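Local coordinates for protein B-agarase (Saccharophagus degradans, PDB 4BQ2) that hydrolyses agarose-type polysaccharides as a family 50 exo-beta-agarase, probably trimming neoagaro-oligosaccharide units from chain ends, at residues 271-274 / 280-283; 408-413 / 730-735; 412-417 / 695-700; 674-679 / 715-720; 682-687 / 736-741. All coordinates share one frame; numbering follows the deposited sequence.

Contact 1 of 5, residues 271-274 / 280-283; sequences WMLV and PYFA
L273 and Y281 form an antiparallel hydrogen-bonded pair in the hairpin of strands 270-274 and 280-287, and their side chains lie alongside each other on one face of the sheet. Two backbone bonds hold the pair, Y281 N to L273 O at 2.7 Å and L273 N to Y281 O at 3.0 Å. Along the leucine, CB sits 3.6 Å from Y281 CD2, at the edge of the phenol ring and in its plane. With CG anti to its own carbonyl carbon (chi1 -68°), the branch runs on beside the ring; CD1 lies 3.7 Å from Y281 CD2 and ends 4.1 Å from A283 CB. On the other face, V274 and P280 form the non-hydrogen-bonded pair. M272, its chain bent at chi2 and chi3, swings CE to 3.5 Å from Y281 O and 4.1 Å from F282 CB, and its SD lies near the plane of the F282 ring, at the edge. The phenol hydroxyl of Y281 is taken up by T413 O. The hairpin is flanked by strand 263-267 beside M272 and V274 and by strand 693-699 beside A283, while helix 742-746 packs on M272, Y281 and F282.

Contact 2 of 5, residues 408-413 / 730-735; sequences LNWGFT and EMVDAA
Torsions of W410 (chi1 -62°) and V732 (chi1 173°) bring an indole face and an isopropyl group together: W410 CG stands anti to its carbonyl carbon, and V732 CG1 anti to its backbone N. The two side chains cross at about a right angle, and both valine methyls lie over one face of the indole, CG1 at the pyrrole part and CG2 nearer the ring fusion at CE2. CG1 is 3.5 Å from W410 CD1 and 3.9 Å from the centroid of the five-membered ring, a CH-pi contact over the face. CG2 sits toward the rim, 3.6 Å from W410 CE2. Helix 394-410 ends here in a Schellman motif in which G411 takes the positive phi, and the chain then turns inward toward the core of the (beta/alpha)8 barrel, so that the end of one helix is set against the flank of helix 729-739. Just beyond the turn, F412 brings its CZ to 3.5 Å from A735 CB; the methyl approaches the ring obliquely. W410 CE3 lies in the plane of the F412 ring at its edge. N739, one turn beyond A735, donates its ND2 to W410 O, and F720 packs on A735.

Contact 3 of 5, residues 412-417 / 695-700; sequences FTSLGN and GAHWFQ
S414 OG is held by two partners at once: H697 NE2 donates to it at 3.0 Å, and the same oxygen is hydrogen-bonded to the backbone oxygen T284 O. The contact lies in the interior of the catalytic (beta/alpha)8 barrel, where strand 693-699 faces the segment that leaves helix 394-410 and runs toward strand 431-435. The serine oxygen lies nearly in the imidazole plane, 11° out of it, at the edge of the ring. It gets there because OG stands between the backbone N and the carbonyl carbon (chi1 63°), the crowded position, which directs the hydroxyl to the histidine. Two bonds on one oxygen should fix its rotation, and with NE2 as the donor the hydroxyl proton is left for T284 O. Through the serine oxygen H697 is linked indirectly to T284 of strand 280-287. Its ring also meets F432 edge-to-face and touches D287, while D287 OD1 accepts from N417 N, one of several bonds that join the segment to strand 280-287. All of the touching residues are buried. Across one face of the imidazole the backbone of G416 passes closely, without a side chain to intervene: its CA stands 3.6 Å above the plane, over the centre of the ring, a CH-pi contact with G416 CA 3.7 Å from H697 NE2.

Contact 4 of 5, residues 674-679 / 715-720; sequences ADRGEM and NYNVGF
A buried arginine, R676 of helix 673-688, grips the loop that follows strand 693-699, bordering a spot where a glycerol molecule, probably from the crystallisation liquor, lies about 5 Å from the side chain of N717. Its NH2 donates to G719 O at 2.9 Å along a fairly straight bond (161°); the oxygen lies close to the guanidinium plane, while the donor stands above the carbonyl plane. R676 NH1 adds a weak bond to G719 O at 3.4 Å. N717, the centre of an inverse gamma turn, covers one face of the guanidinium: OD1 sits 3.3 Å above its plane toward the rim, and the two flat groups are turned 50° apart. N717 O also lies over the guanidinium, 3.1 Å from R676 NH2, at an angle too poor for a hydrogen bond. The bend at chi3 (89°) turns the guanidinium across the amide. NE of R676 goes to I655 O, ND2 of N717 goes to A657 O, and Y728 makes a cation-pi contact with the arginine. The arrangement joins a helix to the loops after the C-terminal ends of strands 648-652 and 693-699, the side on which (beta/alpha)8-barrel glycoside hydrolases typically form the substrate cleft.

Contact 5 of 5, residues 682-687 / 736-741; sequences DYMQSV and KEVNAK
M684 of helix 673-688 meets V738 of helix 729-739 where these two helices pack side by side on the outside of the (beta/alpha)8 barrel, next to strand 693-699. The apolar part of the contact rests on this one pair. Both residues have their CB turned to the other helix, and the side chains cross at about a right angle. V738 CG1 lies 3.7 Å from M684 CB and 4.0 Å from M684 CG, while V738 CG2 stands 3.8 Å from M684 CB, so the fork of the valine straddles the base of the methionine. Bent at both chi2 and chi3, M684 folds its far end back, bringing CE to 4.1 Å from V738 CG1, while its side chain also touches A696 of strand 693-699. V738 rests in addition on Y680 and K681 of the opposing helix. Towards the solvent the contact turns polar. Q685, bent at chi2 (61°), presents its amide to K741. The two cross at about a right angle, and the bond between them is weak. The amide nitrogen is the more firmly engaged end, since Q685 NE2 bonds to D689 OD1 and to E745 OE1. The backbone of K741 makes the joint between helices: its N returns to V738 O at 3.0 Å, and the residue itself occupies the N-cap position of helix 742-746. On the amide oxygen, K741 NZ and K741 CE both lie 3.3 Å from Q685 OE1.

Overall arrangement
The five contacts cluster around neighbouring strands 280-287 and 693-699 of the (beta/alpha)8 barrel and the helices beside them. Contacts 1 and 3, with centres 13 Å apart, reach these two strands of one sheet; T413 OG1 bonds to F282 O at 2.6 Å between them. Contacts 2 and 3 share F412 and T413. Contacts 2 and 5, with centres 10 Å apart, both use helix 729-739. Contacts 4 and 5, with centres 15 Å apart, both use helix 673-688. M731 CE packs 3.5 Å from W698 CH2, joining contacts 2 and 3. Contact 4, where the side chain of N717 lies about 5 Å from a bound glycerol, is farthest from contact 1, with centres 26 Å apart.

Contact 1 of 5, residues 271-274 / 280-283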
# COMPACT_ATOMS: atom_id res chain seq x y z
N TRP A 271 5.64 -4.84 24.94
CA TRP A 271 4.93 -3.59 24.81
C TRP A 271 3.45 -3.80 24.52
O TRP A 271 3.09 -4.65 23.70
CB TRP A 271 5.54 -2.76 23.69
CG TRP A 271 6.76 -2.00 24.15
CD1 TRP A 271 8.07 -2.26 23.84
CD2 TRP A 271 6.77 -0.85 25.00
NE1 TRP A 271 8.90 -1.34 24.46
CE2 TRP A 271 8.12 -0.46 25.17
CE3 TRP A 271 5.75 -0.10 25.63
CZ2 TRP A 271 8.49 0.66 25.92
CZ3 TRP A 271 6.12 0.99 26.41
CH2 TRP A 271 7.48 1.38 26.53
N MET A 272 2.63 -3.02 25.22
CA MET A 272 1.18 -3.07 25.10
C MET A 272 0.59 -1.68 25.12
O MET A 272 1.22 -0.69 25.53
CB MET A 272 0.55 -3.90 26.25
CG MET A 272 0.83 -5.41 26.19
SD MET A 272 0.12 -6.18 24.72
CE MET A 272 -1.55 -6.54 25.26
N LEU A 273 -0.65 -1.59 24.64
CA LEU A 273 -1.46 -0.44 25.00
C LEU A 273 -2.18 -0.74 26.30
O LEU A 273 -2.30 -1.90 26.71
CB LEU A 273 -2.43 -0.07 23.87
CG LEU A 273 -1.74 0.49 22.58
CD1 LEU A 273 -2.57 0.27 21.30
CD2 LEU A 273 -1.38 1.95 22.71
N VAL A 274 -2.70 0.30 26.93
CA VAL A 274 -3.56 0.13 28.09
C VAL A 274 -4.76 1.01 27.82
O VAL A 274 -4.60 2.17 27.44
CB VAL A 274 -2.84 0.60 29.37
CG1 VAL A 274 -3.78 0.62 30.57
CG2 VAL A 274 -1.62 -0.27 29.64
N PRO A 280 -5.19 -4.14 29.78
CA PRO A 280 -4.22 -4.25 28.70
C PRO A 280 -4.97 -4.25 27.36
O PRO A 280 -6.08 -4.79 27.27
CB PRO A 280 -3.54 -5.60 28.95
CG PRO A 280 -3.76 -5.89 30.42
CD PRO A 280 -5.07 -5.25 30.76
N TYR A 281 -4.36 -3.63 26.35
CA TYR A 281 -5.02 -3.44 25.06
C TYR A 281 -4.05 -3.73 23.90
O TYR A 281 -2.84 -3.49 24.01
CB TYR A 281 -5.57 -1.99 24.98
CG TYR A 281 -6.36 -1.62 23.71
CD1 TYR A 281 -7.71 -1.93 23.58
CD2 TYR A 281 -5.73 -0.96 22.66
CE1 TYR A 281 -8.43 -1.57 22.44
CE2 TYR A 281 -6.43 -0.62 21.49
CZ TYR A 281 -7.76 -0.93 21.39
OH TYR A 281 -8.45 -0.57 20.24
N PHE A 282 -4.60 -4.21 22.78
CA PHE A 282 -3.82 -4.58 21.60
C PHE A 282 -4.73 -4.25 20.40
O PHE A 282 -5.90 -4.67 20.35
CB PHE A 282 -3.40 -6.06 21.63
CG PHE A 282 -2.51 -6.48 20.47
CD1 PHE A 282 -3.08 -6.95 19.28
CD2 PHE A 282 -1.13 -6.41 20.57
CE1 PHE A 282 -2.27 -7.34 18.21
CE2 PHE A 282 -0.30 -6.78 19.51
CZ PHE A 282 -0.87 -7.25 18.32
N ALA A 283 -4.21 -3.42 19.48
CA ALA A 283 -5.04 -2.85 18.46
C ALA A 283 -5.13 -3.74 17.22
O ALA A 283 -4.11 -4.09 16.62
CB ALA A 283 -4.52 -1.46 18.09

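Contact 2 of 5, residues 408-413 / 730-735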
# COMPACT_ATOMS: atom_id res chain seq x y z
N LEU A 408 -17.11 -5.61 15.95
CA LEU A 408 -17.32 -6.29 17.25
C LEU A 408 -17.54 -7.80 17.13
O LEU A 408 -16.96 -8.59 17.90
CB LEU A 408 -18.47 -5.63 18.04
CG LEU A 408 -18.22 -4.18 18.43
CD1 LEU A 408 -19.49 -3.62 19.04
CD2 LEU A 408 -17.04 -4.09 19.39
N ASN A 409 -18.35 -8.23 16.17
CA ASN A 409 -18.51 -9.67 15.95
C ASN A 409 -17.20 -10.33 15.53
O ASN A 409 -16.86 -11.45 15.96
CB ASN A 409 -19.62 -9.97 14.92
CG ASN A 409 -19.82 -11.47 14.68
OD1 ASN A 409 -19.24 -12.05 13.76
ND2 ASN A 409 -20.57 -12.12 15.58
N TRP A 410 -16.43 -9.62 14.70
CA TRP A 410 -15.22 -10.18 14.10
C TRP A 410 -14.06 -10.09 15.07
O TRP A 410 -12.98 -10.62 14.80
CB TRP A 410 -14.87 -9.41 12.82
CG TRP A 410 -15.92 -9.49 11.73
CD1 TRP A 410 -17.01 -10.34 11.68
CD2 TRP A 410 -15.93 -8.73 10.54
NE1 TRP A 410 -17.71 -10.12 10.51
CE2 TRP A 410 -17.06 -9.13 9.79
CE3 TRP A 410 -15.08 -7.73 10.03
CZ2 TRP A 410 -17.38 -8.55 8.57
CZ3 TRP A 410 -15.41 -7.14 8.80
CH2 TRP A 410 -16.53 -7.59 8.07
N GLY A 411 -14.30 -9.41 16.19
CA GLY A 411 -13.35 -9.39 17.33
C GLY A 411 -12.31 -8.28 17.28
O GLY A 411 -11.39 -8.25 18.10
N PHE A 412 -12.45 -7.36 16.33
CA PHE A 412 -11.48 -6.29 16.20
C PHE A 412 -11.62 -5.33 17.35
O PHE A 412 -12.74 -5.06 17.80
CB PHE A 412 -11.68 -5.54 14.91
CG PHE A 412 -11.17 -6.28 13.71
CD1 PHE A 412 -9.84 -6.62 13.62
CD2 PHE A 412 -12.05 -6.64 12.67
CE1 PHE A 412 -9.32 -7.30 12.50
CE2 PHE A 412 -11.54 -7.31 11.55
CZ PHE A 412 -10.19 -7.65 11.48
N THR A 413 -10.49 -4.82 17.83
CA THR A 413 -10.54 -3.99 19.00
C THR A 413 -10.62 -2.50 18.62
O THR A 413 -10.76 -1.64 19.51
CB THR A 413 -9.34 -4.23 19.92
OG1 THR A 413 -8.14 -3.97 19.20
CG2 THR A 413 -9.30 -5.68 20.46
N GLU A 730 -13.88 -16.07 4.41
CA GLU A 730 -12.51 -16.58 4.73
C GLU A 730 -11.73 -15.54 5.56
O GLU A 730 -10.93 -15.90 6.42
CB GLU A 730 -11.73 -16.91 3.44
CG GLU A 730 -12.43 -18.00 2.60
CD GLU A 730 -13.51 -17.46 1.68
OE1 GLU A 730 -13.88 -16.25 1.75
OE2 GLU A 730 -14.00 -18.24 0.85
N MET A 731 -11.95 -14.26 5.28
CA MET A 731 -11.21 -13.20 6.00
C MET A 731 -11.82 -13.00 7.40
O MET A 731 -11.10 -12.87 8.42
CB MET A 731 -11.21 -11.89 5.19
CG MET A 731 -10.37 -11.91 3.90
SD MET A 731 -8.73 -12.68 4.09
CE MET A 731 -8.04 -11.66 5.37
N VAL A 732 -13.15 -13.04 7.46
CA VAL A 732 -13.85 -13.01 8.76
C VAL A 732 -13.36 -14.12 9.69
O VAL A 732 -13.00 -13.88 10.85
CB VAL A 732 -15.36 -13.15 8.59
CG1 VAL A 732 -16.03 -13.28 9.97
CG2 VAL A 732 -15.94 -11.95 7.85
N ASP A 733 -13.33 -15.34 9.19
CA ASP A 733 -12.88 -16.43 10.03
C ASP A 733 -11.46 -16.22 10.52
O ASP A 733 -11.18 -16.42 11.70
CB ASP A 733 -13.02 -17.75 9.32
CG ASP A 733 -12.84 -18.89 10.26
OD1 ASP A 733 -13.79 -19.19 10.98
OD2 ASP A 733 -11.74 -19.45 10.31
N ALA A 734 -10.56 -15.78 9.61
CA ALA A 734 -9.16 -15.57 9.97
C ALA A 734 -9.05 -14.49 11.04
O ALA A 734 -8.31 -14.64 12.00
CB ALA A 734 -8.32 -15.22 8.74
N ALA A 735 -9.82 -13.42 10.88
CA ALA A 735 -9.83 -12.34 11.87
C ALA A 735 -10.34 -12.83 13.22
O ALA A 735 -9.74 -12.52 14.26
CB ALA A 735 -10.62 -11.14 11.36

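Contact 3 of 5, residues 412-417 / 695-700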
# COMPACT_ATOMS: atom_id res chain seq x y z
N PHE A 412 -12.45 -7.36 16.33
CA PHE A 412 -11.48 -6.29 16.20
C PHE A 412 -11.62 -5.33 17.35
O PHE A 412 -12.74 -5.06 17.80
CB PHE A 412 -11.68 -5.54 14.91
CG PHE A 412 -11.17 -6.28 13.71
CD1 PHE A 412 -9.84 -6.62 13.62
CD2 PHE A 412 -12.05 -6.64 12.67
CE1 PHE A 412 -9.32 -7.30 12.50
CE2 PHE A 412 -11.54 -7.31 11.55
CZ PHE A 412 -10.19 -7.65 11.48
N THR A 413 -10.49 -4.82 17.83
CA THR A 413 -10.54 -3.99 19.00
C THR A 413 -10.62 -2.50 18.62
O THR A 413 -10.76 -1.64 19.51
CB THR A 413 -9.34 -4.23 19.92
OG1 THR A 413 -8.14 -3.97 19.20
CG2 THR A 413 -9.30 -5.68 20.46
N SER A 414 -10.54 -2.19 17.32
CA SER A 414 -10.60 -0.79 16.88
C SER A 414 -11.09 -0.66 15.45
O SER A 414 -11.09 -1.64 14.71
CB SER A 414 -9.18 -0.18 16.91
OG SER A 414 -8.31 -0.83 16.01
N LEU A 415 -11.45 0.58 15.10
CA LEU A 415 -11.51 1.12 13.72
C LEU A 415 -10.16 1.77 13.44
O LEU A 415 -9.66 2.51 14.27
CB LEU A 415 -12.61 2.19 13.60
CG LEU A 415 -13.98 1.77 14.20
CD1 LEU A 415 -15.02 2.90 14.19
CD2 LEU A 415 -14.53 0.54 13.51
N GLY A 416 -9.58 1.49 12.27
CA GLY A 416 -8.17 1.82 12.05
C GLY A 416 -8.10 3.19 11.42
O GLY A 416 -9.03 4.01 11.57
N ASN A 417 -7.01 3.45 10.73
CA ASN A 417 -6.79 4.76 10.15
C ASN A 417 -7.80 5.10 9.06
O ASN A 417 -8.32 4.21 8.42
CB ASN A 417 -5.37 4.86 9.58
CG ASN A 417 -4.89 6.29 9.50
OD1 ASN A 417 -5.40 7.19 10.22
ND2 ASN A 417 -3.87 6.52 8.69
N GLY A 695 -0.04 -3.48 18.03
CA GLY A 695 -1.19 -3.72 17.15
C GLY A 695 -0.82 -3.75 15.67
O GLY A 695 0.32 -3.49 15.29
N ALA A 696 -1.82 -4.01 14.84
CA ALA A 696 -1.64 -4.06 13.37
C ALA A 696 -3.00 -3.84 12.71
O ALA A 696 -3.97 -4.50 13.06
CB ALA A 696 -1.12 -5.43 12.97
N HIS A 697 -3.03 -2.92 11.76
CA HIS A 697 -4.24 -2.62 10.99
C HIS A 697 -4.06 -3.11 9.54
O HIS A 697 -3.00 -2.97 8.93
CB HIS A 697 -4.56 -1.11 11.00
CG HIS A 697 -5.03 -0.60 12.33
ND1 HIS A 697 -4.55 0.57 12.89
CD2 HIS A 697 -5.94 -1.09 13.21
CE1 HIS A 697 -5.16 0.78 14.05
NE2 HIS A 697 -6.00 -0.22 14.27
N TRP A 698 -5.13 -3.71 9.04
CA TRP A 698 -5.23 -4.20 7.66
C TRP A 698 -5.76 -3.13 6.74
O TRP A 698 -6.74 -2.40 7.08
CB TRP A 698 -6.22 -5.39 7.70
CG TRP A 698 -6.79 -5.82 6.38
CD1 TRP A 698 -7.75 -5.18 5.63
CD2 TRP A 698 -6.42 -6.98 5.67
NE1 TRP A 698 -8.02 -5.91 4.48
CE2 TRP A 698 -7.20 -7.01 4.47
CE3 TRP A 698 -5.50 -8.01 5.91
CZ2 TRP A 698 -7.10 -8.05 3.55
CZ3 TRP A 698 -5.38 -9.02 4.98
CH2 TRP A 698 -6.20 -9.05 3.83
N PHE A 699 -5.12 -3.00 5.58
CA PHE A 699 -5.55 -2.05 4.56
C PHE A 699 -6.21 -2.87 3.44
O PHE A 699 -5.49 -3.59 2.73
CB PHE A 699 -4.32 -1.30 4.01
CG PHE A 699 -4.67 -0.15 3.09
CD1 PHE A 699 -5.01 -0.38 1.75
CD2 PHE A 699 -4.64 1.18 3.55
CE1 PHE A 699 -5.31 0.68 0.90
CE2 PHE A 699 -4.96 2.26 2.70
CZ PHE A 699 -5.31 2.00 1.37
N GLN A 700 -7.53 -2.82 3.26
CA GLN A 700 -8.48 -1.89 3.87
C GLN A 700 -9.85 -2.59 4.03
O GLN A 700 -9.96 -3.77 3.80
CB GLN A 700 -8.62 -0.67 2.95
CG GLN A 700 -9.01 -1.11 1.52
CD GLN A 700 -9.11 0.03 0.53
OE1 GLN A 700 -8.78 1.17 0.84
NE2 GLN A 700 -9.57 -0.29 -0.66

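Contact 4 of 5, residues 674-679 / 715-720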
# COMPACT_ATOMS: atom_id res chain seq x y z
N ALA A 674 -9.31 -18.74 0.63
CA ALA A 674 -8.88 -19.52 1.81
C ALA A 674 -7.41 -19.31 2.13
O ALA A 674 -7.02 -19.20 3.31
CB ALA A 674 -9.17 -21.01 1.66
N ASP A 675 -6.59 -19.31 1.09
CA ASP A 675 -5.16 -19.03 1.30
C ASP A 675 -4.96 -17.59 1.82
O ASP A 675 -4.06 -17.35 2.63
CB ASP A 675 -4.41 -19.30 -0.00
CG ASP A 675 -2.87 -19.30 0.16
OD1 ASP A 675 -2.36 -19.81 1.16
OD2 ASP A 675 -2.17 -18.78 -0.73
N ARG A 676 -5.79 -16.64 1.38
CA ARG A 676 -5.73 -15.27 1.93
C ARG A 676 -5.89 -15.33 3.43
O ARG A 676 -5.12 -14.68 4.17
CB ARG A 676 -6.84 -14.35 1.41
CG ARG A 676 -6.69 -13.74 0.03
CD ARG A 676 -7.94 -12.88 -0.18
NE ARG A 676 -7.85 -11.49 0.27
CZ ARG A 676 -8.87 -10.69 0.57
NH1 ARG A 676 -10.13 -11.14 0.49
NH2 ARG A 676 -8.65 -9.41 0.89
N GLY A 677 -6.87 -16.13 3.87
CA GLY A 677 -7.15 -16.30 5.31
C GLY A 677 -5.98 -16.93 6.07
O GLY A 677 -5.58 -16.45 7.16
N GLU A 678 -5.41 -17.99 5.51
CA GLU A 678 -4.18 -18.57 6.10
C GLU A 678 -3.02 -17.59 6.21
O GLU A 678 -2.39 -17.48 7.26
CB GLU A 678 -3.76 -19.81 5.31
CG GLU A 678 -4.74 -20.96 5.52
CD GLU A 678 -4.84 -21.41 6.98
OE1 GLU A 678 -3.80 -21.39 7.68
OE2 GLU A 678 -5.95 -21.78 7.45
N MET A 679 -2.75 -16.84 5.15
CA MET A 679 -1.68 -15.87 5.16
C MET A 679 -1.95 -14.73 6.15
O MET A 679 -1.01 -14.21 6.76
CB MET A 679 -1.42 -15.36 3.75
CG MET A 679 -0.87 -16.50 2.84
SD MET A 679 -0.55 -15.97 1.15
CE MET A 679 0.69 -14.69 1.33
N ASN A 715 -6.39 -1.23 -7.88
CA ASN A 715 -7.57 -2.02 -8.22
C ASN A 715 -7.52 -3.38 -7.56
O ASN A 715 -7.72 -4.40 -8.21
CB ASN A 715 -7.73 -2.14 -9.77
CG ASN A 715 -6.55 -2.85 -10.45
OD1 ASN A 715 -5.45 -2.97 -9.90
ND2 ASN A 715 -6.80 -3.35 -11.67
N TYR A 716 -7.24 -3.39 -6.25
CA TYR A 716 -6.85 -4.61 -5.55
C TYR A 716 -7.94 -5.35 -4.77
O TYR A 716 -8.86 -4.74 -4.23
CB TYR A 716 -5.77 -4.23 -4.50
CG TYR A 716 -4.51 -3.53 -4.98
CD1 TYR A 716 -4.02 -3.69 -6.29
CD2 TYR A 716 -3.75 -2.75 -4.08
CE1 TYR A 716 -2.87 -3.06 -6.71
CE2 TYR A 716 -2.57 -2.14 -4.48
CZ TYR A 716 -2.12 -2.30 -5.78
OH TYR A 716 -0.93 -1.69 -6.18
N ASN A 717 -7.76 -6.66 -4.61
CA ASN A 717 -8.59 -7.47 -3.72
C ASN A 717 -8.05 -7.40 -2.31
O ASN A 717 -7.47 -8.34 -1.82
CB ASN A 717 -8.67 -8.94 -4.18
CG ASN A 717 -9.40 -9.84 -3.18
OD1 ASN A 717 -10.38 -9.41 -2.48
ND2 ASN A 717 -8.94 -11.06 -3.06
N VAL A 718 -8.27 -6.27 -1.65
CA VAL A 718 -7.68 -6.05 -0.35
C VAL A 718 -8.76 -5.82 0.71
O VAL A 718 -8.44 -5.44 1.83
CB VAL A 718 -6.63 -4.92 -0.40
CG1 VAL A 718 -5.47 -5.38 -1.27
CG2 VAL A 718 -7.21 -3.61 -0.91
N GLY A 719 -10.02 -6.09 0.34
CA GLY A 719 -11.15 -5.85 1.26
C GLY A 719 -11.45 -7.02 2.18
O GLY A 719 -11.15 -8.17 1.84
N PHE A 720 -12.00 -6.71 3.35
CA PHE A 720 -12.80 -7.69 4.10
C PHE A 720 -14.20 -7.83 3.49
O PHE A 720 -14.87 -8.83 3.70
CB PHE A 720 -12.88 -7.32 5.60
CG PHE A 720 -11.83 -8.00 6.43
CD1 PHE A 720 -10.48 -7.80 6.17
CD2 PHE A 720 -12.20 -8.88 7.45
CE1 PHE A 720 -9.51 -8.44 6.95
CE2 PHE A 720 -11.24 -9.53 8.21
CZ PHE A 720 -9.88 -9.32 7.96

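Contact 5 of 5, residues 682-687 / 736-741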
# COMPACT_ATOMS: atom_id res chain seq x y z
N ASP A 682 -0.90 -16.00 9.52
CA ASP A 682 0.57 -16.03 9.62
C ASP A 682 1.14 -14.65 9.88
O ASP A 682 2.03 -14.50 10.73
CB ASP A 682 1.23 -16.55 8.34
CG ASP A 682 1.03 -18.06 8.10
OD1 ASP A 682 0.63 -18.84 8.99
OD2 ASP A 682 1.29 -18.45 6.96
N TYR A 683 0.66 -13.66 9.13
CA TYR A 683 1.10 -12.31 9.37
C TYR A 683 0.82 -11.86 10.80
O TYR A 683 1.72 -11.35 11.48
CB TYR A 683 0.41 -11.32 8.40
CG TYR A 683 1.03 -9.95 8.41
CD1 TYR A 683 0.73 -9.01 9.43
CD2 TYR A 683 1.89 -9.57 7.40
CE1 TYR A 683 1.32 -7.74 9.43
CE2 TYR A 683 2.45 -8.31 7.39
CZ TYR A 683 2.17 -7.40 8.42
OH TYR A 683 2.73 -6.12 8.40
N MET A 684 -0.43 -11.97 11.23
CA MET A 684 -0.79 -11.56 12.59
C MET A 684 -0.04 -12.34 13.69
O MET A 684 0.31 -11.76 14.73
CB MET A 684 -2.30 -11.64 12.80
CG MET A 684 -3.07 -10.53 12.08
SD MET A 684 -2.55 -8.84 12.45
CE MET A 684 -2.89 -8.77 14.22
N GLN A 685 0.24 -13.62 13.47
CA GLN A 685 1.06 -14.39 14.42
C GLN A 685 2.41 -13.74 14.59
O GLN A 685 2.95 -13.68 15.71
CB GLN A 685 1.28 -15.86 14.01
CG GLN A 685 1.88 -16.73 15.14
CD GLN A 685 0.95 -16.79 16.35
OE1 GLN A 685 -0.25 -16.98 16.19
NE2 GLN A 685 1.47 -16.56 17.54
N SER A 686 2.97 -13.28 13.47
CA SER A 686 4.26 -12.62 13.47
C SER A 686 4.22 -11.31 14.29
O SER A 686 5.19 -10.97 15.02
CB SER A 686 4.65 -12.32 12.01
OG SER A 686 6.00 -11.96 11.92
N VAL A 687 3.14 -10.54 14.14
CA VAL A 687 2.97 -9.33 14.95
C VAL A 687 2.82 -9.67 16.44
O VAL A 687 3.49 -9.07 17.29
CB VAL A 687 1.78 -8.48 14.48
CG1 VAL A 687 1.73 -7.18 15.27
CG2 VAL A 687 1.93 -8.17 12.98
N LYS A 736 -11.41 -13.61 13.23
CA LYS A 736 -11.93 -14.11 14.50
C LYS A 736 -10.96 -15.04 15.22
O LYS A 736 -10.85 -14.98 16.45
CB LYS A 736 -13.30 -14.80 14.34
CG LYS A 736 -14.42 -13.88 13.90
CD LYS A 736 -15.72 -14.69 13.89
CE LYS A 736 -16.94 -13.85 13.61
NZ LYS A 736 -18.16 -14.63 14.05
N GLU A 737 -10.24 -15.87 14.46
CA GLU A 737 -9.26 -16.80 15.05
C GLU A 737 -8.13 -16.05 15.73
O GLU A 737 -7.70 -16.39 16.85
CB GLU A 737 -8.70 -17.73 13.96
CG GLU A 737 -9.69 -18.81 13.48
CD GLU A 737 -9.77 -20.05 14.40
OE1 GLU A 737 -8.72 -20.39 14.99
OE2 GLU A 737 -10.85 -20.68 14.52
N VAL A 738 -7.63 -15.01 15.06
CA VAL A 738 -6.56 -14.19 15.60
C VAL A 738 -7.06 -13.36 16.78
O VAL A 738 -6.40 -13.30 17.85
CB VAL A 738 -6.00 -13.24 14.50
CG1 VAL A 738 -5.09 -12.16 15.13
CG2 VAL A 738 -5.22 -14.04 13.45
N ASN A 739 -8.21 -12.71 16.58
CA ASN A 739 -8.74 -11.82 17.61
C ASN A 739 -9.15 -12.55 18.89
O ASN A 739 -9.12 -11.97 19.99
CB ASN A 739 -9.92 -11.01 17.05
CG ASN A 739 -9.48 -9.91 16.09
OD1 ASN A 739 -8.33 -9.46 16.14
ND2 ASN A 739 -10.39 -9.49 15.21
N ALA A 740 -9.54 -13.82 18.77
CA ALA A 740 -9.91 -14.58 19.97
C ALA A 740 -8.69 -14.92 20.83
O ALA A 740 -8.84 -15.28 22.00
CB ALA A 740 -10.74 -15.82 19.62
N LYS A 741 -7.48 -14.75 20.28
CA LYS A 741 -6.26 -15.13 20.98
C LYS A 741 -5.20 -14.03 21.16
O LYS A 741 -4.15 -14.30 21.76
CB LYS A 741 -5.64 -16.36 20.29
CG LYS A 741 -4.81 -16.05 19.06
CD LYS A 741 -4.55 -17.36 18.33
CE LYS A 741 -3.23 -17.32 17.58
NZ LYS A 741 -3.06 -18.53 16.73